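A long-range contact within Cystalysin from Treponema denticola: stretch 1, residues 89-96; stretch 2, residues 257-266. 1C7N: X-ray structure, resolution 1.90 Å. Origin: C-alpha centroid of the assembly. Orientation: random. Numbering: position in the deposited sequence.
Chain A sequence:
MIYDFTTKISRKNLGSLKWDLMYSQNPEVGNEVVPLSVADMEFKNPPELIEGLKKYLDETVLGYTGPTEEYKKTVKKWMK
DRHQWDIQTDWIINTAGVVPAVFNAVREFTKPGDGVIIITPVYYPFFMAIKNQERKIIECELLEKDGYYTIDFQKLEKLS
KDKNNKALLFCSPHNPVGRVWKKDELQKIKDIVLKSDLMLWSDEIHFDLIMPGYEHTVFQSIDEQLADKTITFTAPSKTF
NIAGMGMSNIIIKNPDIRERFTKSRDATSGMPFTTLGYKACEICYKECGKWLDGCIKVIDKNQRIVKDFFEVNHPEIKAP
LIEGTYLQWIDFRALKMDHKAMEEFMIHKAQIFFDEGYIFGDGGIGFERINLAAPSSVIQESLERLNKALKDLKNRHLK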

# COMPACT_ATOMS: atom_id res chain seq x y z
N THR A 89 -2.24 18.39 -12.92
CA THR A 89 -2.78 17.57 -11.84
C THR A 89 -3.18 16.16 -12.25
O THR A 89 -2.96 15.21 -11.50
CB THR A 89 -4.01 18.25 -11.21
OG1 THR A 89 -4.92 18.64 -12.25
CG2 THR A 89 -3.59 19.48 -10.41
N ASP A 90 -3.75 16.01 -13.44
CA ASP A 90 -4.18 14.69 -13.89
C ASP A 90 -3.05 13.81 -14.41
O ASP A 90 -3.30 12.71 -14.89
CB ASP A 90 -5.30 14.82 -14.93
CG ASP A 90 -4.95 15.74 -16.08
OD1 ASP A 90 -5.80 15.92 -16.97
OD2 ASP A 90 -3.82 16.29 -16.09
N TRP A 91 -1.81 14.28 -14.30
CA TRP A 91 -0.64 13.51 -14.72
C TRP A 91 -0.15 12.62 -13.57
O TRP A 91 0.62 11.68 -13.77
CB TRP A 91 0.52 14.44 -15.09
CG TRP A 91 0.40 15.18 -16.37
CD1 TRP A 91 -0.74 15.42 -17.09
CD2 TRP A 91 1.46 15.84 -17.07
NE1 TRP A 91 -0.44 16.19 -18.19
CE2 TRP A 91 0.90 16.47 -18.20
CE3 TRP A 91 2.84 15.97 -16.84
CZ2 TRP A 91 1.66 17.21 -19.11
CZ3 TRP A 91 3.61 16.71 -17.74
CH2 TRP A 91 3.01 17.32 -18.86
N ILE A 92 -0.59 12.94 -12.36
CA ILE A 92 -0.17 12.23 -11.15
C ILE A 92 -0.93 10.94 -10.82
O ILE A 92 -2.13 10.97 -10.57
CB ILE A 92 -0.29 13.15 -9.91
CG1 ILE A 92 0.47 14.45 -10.14
CG2 ILE A 92 0.27 12.44 -8.67
CD1 ILE A 92 0.20 15.50 -9.08
N ILE A 93 -0.21 9.83 -10.82
CA ILE A 93 -0.79 8.53 -10.47
C ILE A 93 -0.08 8.05 -9.20
O ILE A 93 1.15 8.08 -9.12
CB ILE A 93 -0.60 7.49 -11.59
CG1 ILE A 93 -1.26 7.98 -12.88
CG2 ILE A 93 -1.19 6.14 -11.16
CD1 ILE A 93 -2.75 8.27 -12.75
N ASN A 94 -0.86 7.61 -8.21
CA ASN A 94 -0.28 7.17 -6.94
C ASN A 94 -0.09 5.67 -6.76
O ASN A 94 -0.90 4.86 -7.21
CB ASN A 94 -1.14 7.69 -5.77
CG ASN A 94 -1.27 9.20 -5.77
OD1 ASN A 94 -2.38 9.74 -5.80
ND2 ASN A 94 -0.14 9.89 -5.72
N THR A 95 1.00 5.32 -6.09
CA THR A 95 1.32 3.93 -5.78
C THR A 95 1.93 3.93 -4.39
O THR A 95 2.41 4.95 -3.92
CB THR A 95 2.35 3.33 -6.76
OG1 THR A 95 3.58 4.06 -6.67
CG2 THR A 95 1.82 3.39 -8.19
N ALA A 96 1.88 2.78 -3.72
CA ALA A 96 2.45 2.67 -2.39
C ALA A 96 3.92 2.31 -2.55
O ALA A 96 4.32 1.17 -2.33
CB ALA A 96 1.72 1.59 -1.59
N ILE A 257 -0.48 5.97 -21.97
CA ILE A 257 0.46 5.31 -21.08
C ILE A 257 -0.04 5.39 -19.64
O ILE A 257 0.02 4.42 -18.89
CB ILE A 257 1.86 5.96 -21.15
CG1 ILE A 257 2.48 5.71 -22.53
CG2 ILE A 257 2.75 5.40 -20.05
CD1 ILE A 257 3.80 6.44 -22.75
N ARG A 258 -0.55 6.56 -19.26
CA ARG A 258 -1.06 6.76 -17.91
C ARG A 258 -2.19 5.79 -17.60
O ARG A 258 -2.20 5.15 -16.55
CB ARG A 258 -1.56 8.20 -17.74
CG ARG A 258 -1.99 8.55 -16.32
CD ARG A 258 -2.16 10.06 -16.14
NE ARG A 258 -3.23 10.61 -16.96
CZ ARG A 258 -3.07 11.55 -17.89
NH1 ARG A 258 -1.86 12.05 -18.13
NH2 ARG A 258 -4.11 12.02 -18.56
N GLU A 259 -3.14 5.67 -18.53
CA GLU A 259 -4.27 4.78 -18.33
C GLU A 259 -3.88 3.30 -18.33
O GLU A 259 -4.56 2.48 -17.71
CB GLU A 259 -5.35 5.06 -19.39
CG GLU A 259 -6.13 6.35 -19.10
CD GLU A 259 -6.98 6.82 -20.27
OE1 GLU A 259 -7.70 6.00 -20.87
OE2 GLU A 259 -6.93 8.03 -20.58
N ARG A 260 -2.79 2.96 -19.00
CA ARG A 260 -2.33 1.57 -19.03
C ARG A 260 -1.63 1.24 -17.71
O ARG A 260 -1.76 0.13 -17.18
CB ARG A 260 -1.36 1.32 -20.19
CG ARG A 260 -2.01 1.25 -21.57
CD ARG A 260 -1.51 0.04 -22.35
NE ARG A 260 -0.10 0.11 -22.69
CZ ARG A 260 0.64 -0.95 -23.02
NH1 ARG A 260 0.10 -2.15 -23.04
NH2 ARG A 260 1.92 -0.80 -23.33
N PHE A 261 -0.88 2.21 -17.20
CA PHE A 261 -0.16 2.04 -15.94
C PHE A 261 -1.18 1.89 -14.82
O PHE A 261 -1.03 1.06 -13.92
CB PHE A 261 0.71 3.28 -15.67
CG PHE A 261 1.51 3.21 -14.41
CD1 PHE A 261 2.75 2.60 -14.39
CD2 PHE A 261 1.01 3.75 -13.23
CE1 PHE A 261 3.50 2.53 -13.21
CE2 PHE A 261 1.74 3.69 -12.05
CZ PHE A 261 2.99 3.08 -12.04
N THR A 262 -2.23 2.70 -14.88
CA THR A 262 -3.30 2.68 -13.89
C THR A 262 -4.09 1.37 -13.89
O THR A 262 -4.42 0.83 -12.83
CB THR A 262 -4.26 3.85 -14.12
OG1 THR A 262 -3.53 5.08 -14.00
CG2 THR A 262 -5.39 3.82 -13.11
N LYS A 263 -4.42 0.88 -15.08
CA LYS A 263 -5.17 -0.37 -15.20
C LYS A 263 -4.34 -1.49 -14.57
O LYS A 263 -4.84 -2.28 -13.77
CB LYS A 263 -5.44 -0.71 -16.67
CG LYS A 263 -4.17 -0.90 -17.49
CD LYS A 263 -4.42 -1.37 -18.92
CE LYS A 263 -4.66 -2.88 -18.98
NZ LYS A 263 -4.65 -3.39 -20.39
N SER A 264 -3.06 -1.55 -14.94
CA SER A 264 -2.17 -2.57 -14.42
C SER A 264 -2.06 -2.48 -12.90
O SER A 264 -2.12 -3.49 -12.20
CB SER A 264 -0.79 -2.45 -15.05
OG SER A 264 0.05 -3.48 -14.58
N ARG A 265 -1.89 -1.27 -12.39
CA ARG A 265 -1.79 -1.08 -10.95
C ARG A 265 -3.07 -1.56 -10.27
O ARG A 265 -3.02 -2.19 -9.21
CB ARG A 265 -1.56 0.40 -10.61
CG ARG A 265 -1.86 0.75 -9.17
CD ARG A 265 -3.21 1.44 -9.06
NE ARG A 265 -3.03 2.87 -8.87
CZ ARG A 265 -4.00 3.78 -8.90
NH1 ARG A 265 -5.25 3.43 -9.14
NH2 ARG A 265 -3.70 5.05 -8.68
N ASP A 266 -4.21 -1.30 -10.89
CA ASP A 266 -5.49 -1.70 -10.32
C ASP A 266 -5.72 -3.21 -10.29
O ASP A 266 -6.63 -3.69 -9.61
CB ASP A 266 -6.65 -1.00 -11.05
CG ASP A 266 -6.64 0.50 -10.84
OD1 ASP A 266 -6.24 0.95 -9.74
OD2 ASP A 266 -7.04 1.24 -11.76

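What does the turn before the strand offer the helix? Asp90 O lies over one face of the Arg258 guanidinium, 2.9 Å from Arg258 NE; the angle is too poor for a hydrogen bond. The carboxylate adds only a loose attraction of charge, with Asp90 OD1 4.5 Å from Arg258 NH2. Trp91 points its CA-to-CB bond away, yet Trp91 CD1 still comes within 3.7 Å of Arg258 NH1.

Which residue fills the middle? Ile93 points toward the helix, which runs nearly parallel to the strand at 19°. Ile93 CG1 packs 3.6 Å from Arg258 CG, on the aliphatic part of that arginine. Ile93 CD1 reaches Thr262 OG1 at 3.5 Å; that hydroxyl is already donating to Arg258 O. Ile93 CG2 meets the edge of the Phe261 ring, 3.9 Å from Phe261 CD2. A branched, apolar side chain suits this place because it can touch several neighbours at once.

How is the far end fastened? Asn94 has its CA-to-CB bond directed away, but Asn94 O accepts a hydrogen bond from Arg265 NH2 (3.2 Å) and a weak one from Arg265 NE (3.4 Å). Long arginines suit the helix, carrying guanidiniums to backbone oxygens. Beyond, Thr95 CG2 lies 3.9 Å from Phe261 CE2, placing a methyl against the buried ring's edge. The contact buries 407 Å², both sides summed.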